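Local structure of endoglucanase (Clostridium thermocellum, 2C4X) at residues A[7-12]-A[83-88]; A[34-39]-A[77-82]. The protein belongs to an enzyme that probably hydrolyses cellulose, this C-terminal part holding a PKD domain and a CBM44 module that recognises beta-glucan chains and xyloglucan. The protein carries 1 engineered substitution. All blocks are in the same frame, centred on the assembly; numbering follows the deposited sequence.

Contact 1 of 2, residues A[7-12]-A[83-88]; sequences NQAPKA and ASSSFT. With CA (calcium ion), chain B.
The methyl group of A83 sits against N7, A9 and P10 in one closely packed part of the contact. The amide nitrogen ND2 of N7 comes to 3.4 Å from CB of A83. CB of A9 lies 4.2 Å from CB of A83. P10 fits in beside them, its ring atom CD only 3.3 Å from O of A83; the ring is buried, and D36 and D79 also touch it. CG of N7 is anti to the backbone N (chi1 178°), on the side of the calcium ion. OD1 of N7 binds the calcium ion at 2.4 Å, while its ND2 borders A83. The carbonyl O of Q8 is a second ligand, also 2.4 Å from the ion. Both segments belong to the PKD domain, an immunoglobulin-like beta-sandwich, in which strand 84-93 is an outermost strand of the four-stranded sheet. Segment 7-12 runs beside it in nearly the same direction, 21° apart, without a direct hydrogen bond between the two. Each backbone is paired instead with another neighbour: K11 with I35, S85 with V77 and F87 with L75. A12 forms the other packed part, its CB 3.5 Å from O of S85. The S85 hydroxyl is modelled too close to O of P10, and its placement is doubtful. CB of F87 lies 3.3 Å from O of A12; CG is anti to the backbone N (chi1 -175°), and the far end of the ring leads away, meeting F14 edge-to-face. The looser side begins with a water that bridges the two backbones, donating to O of S86 at 2.9 Å and to O of A12. K11 on one segment and S84 and S86 on the other turn their CB atoms away from the contact and are exposed.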
loop_
_atom_site.group_PDB
_atom_site.type_symbol
_atom_site.label_atom_id
_atom_site.label_comp_id
_atom_site.label_asym_id
_atom_site.label_seq_id
_atom_site.Cartn_x
_atom_site.Cartn_y
_atom_site.Cartn_z
ATOM N N ASN A 7 34.565 24.032 20.066
ATOM C CA ASN A 7 33.111 24.119 19.910
ATOM C C ASN A 7 32.460 22.771 19.577
ATOM O O ASN A 7 32.868 22.098 18.630
ATOM C CB ASN A 7 32.742 25.153 18.836
ATOM C CG ASN A 7 31.237 25.250 18.610
ATOM O OD1 ASN A 7 30.452 25.176 19.556
ATOM N ND2 ASN A 7 30.832 25.430 17.364
ATOM N N GLN A 8 31.452 22.385 20.361
ATOM C CA GLN A 8 30.640 21.203 20.056
ATOM C C GLN A 8 29.584 21.540 19.015
ATOM O O GLN A 8 28.904 22.582 19.117
ATOM C CB GLN A 8 29.960 20.653 21.310
ATOM C CG GLN A 8 30.919 20.131 22.346
ATOM C CD GLN A 8 30.237 19.784 23.655
ATOM O OE1 GLN A 8 29.080 19.361 23.689
ATOM N NE2 GLN A 8 30.956 19.962 24.739
ATOM N N ALA A 9 29.448 20.664 18.017
ATOM C CA ALA A 9 28.404 20.810 17.006
ATOM C C ALA A 9 27.035 20.548 17.640
ATOM O O ALA A 9 26.921 19.717 18.531
ATOM C CB ALA A 9 28.648 19.874 15.822
ATOM N N PRO A 10 25.999 21.283 17.200
ATOM C CA PRO A 10 24.687 21.118 17.808
ATOM C C PRO A 10 24.095 19.746 17.461
ATOM O O PRO A 10 24.605 19.058 16.570
ATOM C CB PRO A 10 23.849 22.245 17.187
ATOM C CG PRO A 10 24.565 22.624 15.918
ATOM C CD PRO A 10 26.017 22.301 16.128
ATOM N N LYS A 11 23.047 19.347 18.162
ATOM C CA LYS A 11 22.367 18.094 17.828
ATOM C C LYS A 11 21.078 18.378 17.064
ATOM O O LYS A 11 20.263 19.194 17.491
ATOM C CB LYS A 11 22.163 17.235 19.074
ATOM C CG LYS A 11 23.532 16.743 19.622
ATOM C CD LYS A 11 23.471 15.605 20.643
ATOM C CE LYS A 11 23.175 14.235 19.981
ATOM N NZ LYS A 11 24.022 13.863 18.777
ATOM N N ALA A 12 20.953 17.742 15.903
ATOM C CA ALA A 12 19.848 17.953 14.986
ATOM C C ALA A 12 18.890 16.763 15.049
ATOM O O ALA A 12 19.295 15.593 14.968
ATOM C CB ALA A 12 20.364 18.146 13.567
ATOM N N ALA A 83 29.029 25.851 13.430
ATOM C CA ALA A 83 29.072 24.390 13.345
ATOM C C ALA A 83 27.668 23.825 13.137
ATOM O O ALA A 83 26.678 24.380 13.626
ATOM C CB ALA A 83 29.722 23.773 14.602
ATOM N N SER A 84 27.586 22.720 12.408
ATOM C CA SER A 84 26.288 22.161 12.069
ATOM C C SER A 84 26.224 20.638 12.160
ATOM O O SER A 84 27.252 19.957 12.123
ATOM C CB SER A 84 25.842 22.649 10.691
ATOM O OG SER A 84 26.767 22.251 9.707
ATOM N N SER A 85 24.995 20.136 12.304
ATOM C CA SER A 85 24.672 18.716 12.258
ATOM C C SER A 85 23.458 18.543 11.377
ATOM O O SER A 85 22.653 19.463 11.232
ATOM C CB SER A 85 24.304 18.205 13.656
ATOM O OG SER A 85 25.339 18.535 14.556
ATOM N N SER A 86 23.304 17.348 10.823
ATOM C CA SER A 86 22.135 17.036 10.020
ATOM C C SER A 86 21.418 15.784 10.511
ATOM O O SER A 86 22.046 14.873 11.079
ATOM C CB SER A 86 22.519 16.905 8.539
ATOM O OG SER A 86 23.106 15.652 8.255
ATOM N N PHE A 87 20.106 15.761 10.281
ATOM C CA PHE A 87 19.232 14.633 10.596
ATOM C C PHE A 87 18.304 14.486 9.394
ATOM O O PHE A 87 17.695 15.471 8.956
ATOM C CB PHE A 87 18.409 14.939 11.861
ATOM C CG PHE A 87 17.554 13.779 12.360
ATOM C CD1 PHE A 87 16.209 13.663 11.979
ATOM C CD2 PHE A 87 18.073 12.842 13.253
ATOM C CE1 PHE A 87 15.417 12.604 12.462
ATOM C CE2 PHE A 87 17.279 11.799 13.746
ATOM C CZ PHE A 87 15.954 11.682 13.347
ATOM N N THR A 88 18.207 13.276 8.861
ATOM C CA THR A 88 17.366 12.999 7.694
ATOM C C THR A 88 16.327 11.940 8.040
ATOM O O THR A 88 16.653 10.907 8.633
ATOM C CB THR A 88 18.224 12.535 6.467
ATOM O OG1 THR A 88 19.169 13.562 6.141
ATOM C CG2 THR A 88 17.364 12.261 5.239
HETATM CA CA CA B . 28.095 24.755 19.753
HETATM O O HOH W 1 22.376 15.153 13.992
HETATM O O HOH W 2 28.319 27.158 19.902
#

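Contact 2 of 2, residues A[34-39]-A[77-82]; sequences SIDEDG and VTDNQG. With CA (calcium ion), chain B.
D36 and D79 meet beside a calcium ion, and with V77 they have the largest surfaces buried in this contact. OD2 of D36 lies 3.3 Å from CB of D79, and the two carboxylates cross obliquely, their planes 52° apart. D36 grips the metal with both oxygens, OD1 at 2.5 Å and OD2 at 2.4 Å. D79 uses one, OD2, also 2.4 Å from the ion. The positive charge of the calcium ion probably offsets the repulsion between the neighbouring acids. The other oxygen, OD1 of D79, accepts from N of Q81 at 2.9 Å, met from 50° above the carboxylate plane. This is an Asx turn, set at the end of strand 69-79 of the PKD sandwich and combined with a type I beta turn from D79 to G82. OD1 of D79 accepts from N of A83 as well. D38 adds OD1 to the metal, while N7 and Q8 bring the protein ligands to five residues. A water completes the seven coordinating atoms; it donates to OD1 of N80 at 2.8 Å and accepts from NE2 of Q81. OD1 of N80 also accepts from N of T40. Away from the calcium ion the contact is plain packing: CG2 of V77 touches OG of S34 at 3.8 Å, and that hydroxyl is hydrogen-bonded to N of I13.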
loop_
_atom_site.group_PDB
_atom_site.type_symbol
_atom_site.label_atom_id
_atom_site.label_comp_id
_atom_site.label_asym_id
_atom_site.label_seq_id
_atom_site.Cartn_x
_atom_site.Cartn_y
_atom_site.Cartn_z
ATOM N N SER A 34 16.129 19.602 18.954
ATOM C CA SER A 34 17.475 20.012 18.548
ATOM C C SER A 34 18.056 20.945 19.612
ATOM O O SER A 34 17.336 21.754 20.207
ATOM C CB SER A 34 17.470 20.724 17.185
ATOM O OG SER A 34 16.958 19.887 16.161
ATOM N N ILE A 35 19.356 20.838 19.847
ATOM C CA ILE A 35 19.994 21.633 20.894
ATOM C C ILE A 35 21.484 21.820 20.635
ATOM O O ILE A 35 22.143 20.929 20.109
ATOM C CB ILE A 35 19.727 21.019 22.319
ATOM C CG1 ILE A 35 20.273 21.928 23.430
ATOM C CG2 ILE A 35 20.242 19.574 22.400
ATOM C CD1 ILE A 35 19.748 21.586 24.840
ATOM N N ASP A 36 21.993 23.005 20.961
ATOM C CA ASP A 36 23.423 23.196 21.060
ATOM C C ASP A 36 23.790 23.157 22.536
ATOM O O ASP A 36 23.263 23.933 23.336
ATOM C CB ASP A 36 23.880 24.504 20.417
ATOM C CG ASP A 36 25.371 24.541 20.210
ATOM O OD1 ASP A 36 25.948 23.479 19.891
ATOM O OD2 ASP A 36 25.989 25.613 20.371
ATOM N N GLU A 37 24.685 22.240 22.890
ATOM C CA GLU A 37 25.046 22.017 24.280
ATOM C C GLU A 37 25.916 23.126 24.883
ATOM O O GLU A 37 25.849 23.372 26.091
ATOM C CB GLU A 37 25.717 20.647 24.448
ATOM C CG GLU A 37 24.935 19.488 23.807
ATOM C CD GLU A 37 23.656 19.133 24.555
ATOM O OE1 GLU A 37 23.451 19.605 25.695
ATOM O OE2 GLU A 37 22.853 18.358 24.000
ATOM N N ASP A 38 26.722 23.785 24.049
ATOM C CA ASP A 38 27.667 24.788 24.543
ATOM C C ASP A 38 27.432 26.175 23.929
ATOM O O ASP A 38 28.309 27.043 23.970
ATOM C CB ASP A 38 29.119 24.325 24.323
ATOM C CG ASP A 38 29.471 24.161 22.842
ATOM O OD1 ASP A 38 28.557 24.228 21.999
ATOM O OD2 ASP A 38 30.660 23.953 22.514
ATOM N N GLY A 39 26.244 26.383 23.373
ATOM C CA GLY A 39 25.907 27.654 22.743
ATOM C C GLY A 39 24.428 27.686 22.454
ATOM O O GLY A 39 23.631 27.176 23.244
ATOM N N VAL A 77 21.016 21.926 11.300
ATOM C CA VAL A 77 20.964 22.852 12.411
ATOM C C VAL A 77 22.350 23.468 12.573
ATOM O O VAL A 77 23.356 22.750 12.603
ATOM C CB VAL A 77 20.525 22.089 13.697
ATOM C CG1 VAL A 77 20.804 22.882 14.937
ATOM C CG2 VAL A 77 19.050 21.729 13.626
ATOM N N THR A 78 22.408 24.797 12.672
ATOM C CA THR A 78 23.675 25.499 12.766
ATOM C C THR A 78 23.691 26.332 14.033
ATOM O O THR A 78 22.724 27.035 14.327
ATOM C CB THR A 78 23.913 26.388 11.514
ATOM O OG1 THR A 78 23.748 25.583 10.339
ATOM C CG2 THR A 78 25.305 27.028 11.507
ATOM N N ASP A 79 24.784 26.228 14.787
ATOM C CA ASP A 79 24.925 26.971 16.039
ATOM C C ASP A 79 25.495 28.389 15.842
ATOM O O ASP A 79 25.795 28.802 14.706
ATOM C CB ASP A 79 25.705 26.155 17.089
ATOM C CG ASP A 79 27.185 26.018 16.772
ATOM O OD1 ASP A 79 27.723 26.800 15.974
ATOM O OD2 ASP A 79 27.836 25.130 17.357
ATOM N N ASN A 80 25.620 29.124 16.950
ATOM C CA ASN A 80 26.123 30.507 16.964
ATOM C C ASN A 80 27.572 30.685 16.475
ATOM O O ASN A 80 28.000 31.800 16.171
ATOM C CB ASN A 80 25.964 31.118 18.369
ATOM C CG ASN A 80 26.729 30.342 19.446
ATOM O OD1 ASN A 80 26.435 29.182 19.720
ATOM N ND2 ASN A 80 27.709 30.992 20.063
ATOM N N GLN A 81 28.314 29.585 16.393
ATOM C CA GLN A 81 29.688 29.599 15.926
ATOM C C GLN A 81 29.878 28.974 14.533
ATOM O O GLN A 81 31.008 28.798 14.081
ATOM C CB GLN A 81 30.579 28.922 16.960
ATOM C CG GLN A 81 30.884 29.822 18.156
ATOM C CD GLN A 81 31.588 29.090 19.271
ATOM O OE1 GLN A 81 32.779 29.287 19.483
ATOM N NE2 GLN A 81 30.861 28.235 19.990
ATOM N N GLY A 82 28.775 28.641 13.867
ATOM C CA GLY A 82 28.814 28.108 12.504
ATOM C C GLY A 82 29.018 26.609 12.331
ATOM O O GLY A 82 29.169 26.138 11.200
HETATM CA CA CA B . 28.095 24.755 19.753
HETATM O O HOH W 3 31.719 26.686 21.935
HETATM O O HOH W 4 28.948 29.578 22.410
HETATM O O HOH W 2 28.319 27.158 19.902
#

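How the contacts relate
The N-terminal segment 7-12 comes first and meets 83-88 only after most of the PKD domain has been traced, so contact 1 closes a long loop. Contact 2 closes a shorter one inside it, between 34-39, ahead of strand 41-47, and 77-82. The chain then passes straight from 77-82 into 83-88, the turn joining neighbouring antiparallel strands 69-79 and 84-93. The two early segments are also joined, probably by hydrogen bonds from N of K11 to O of I35 and from N of Q8 to OD2 of D38. The calcium ion and its water ligand are common to both contacts, tying the N terminus and the 34-39 loop to this end of the sheet.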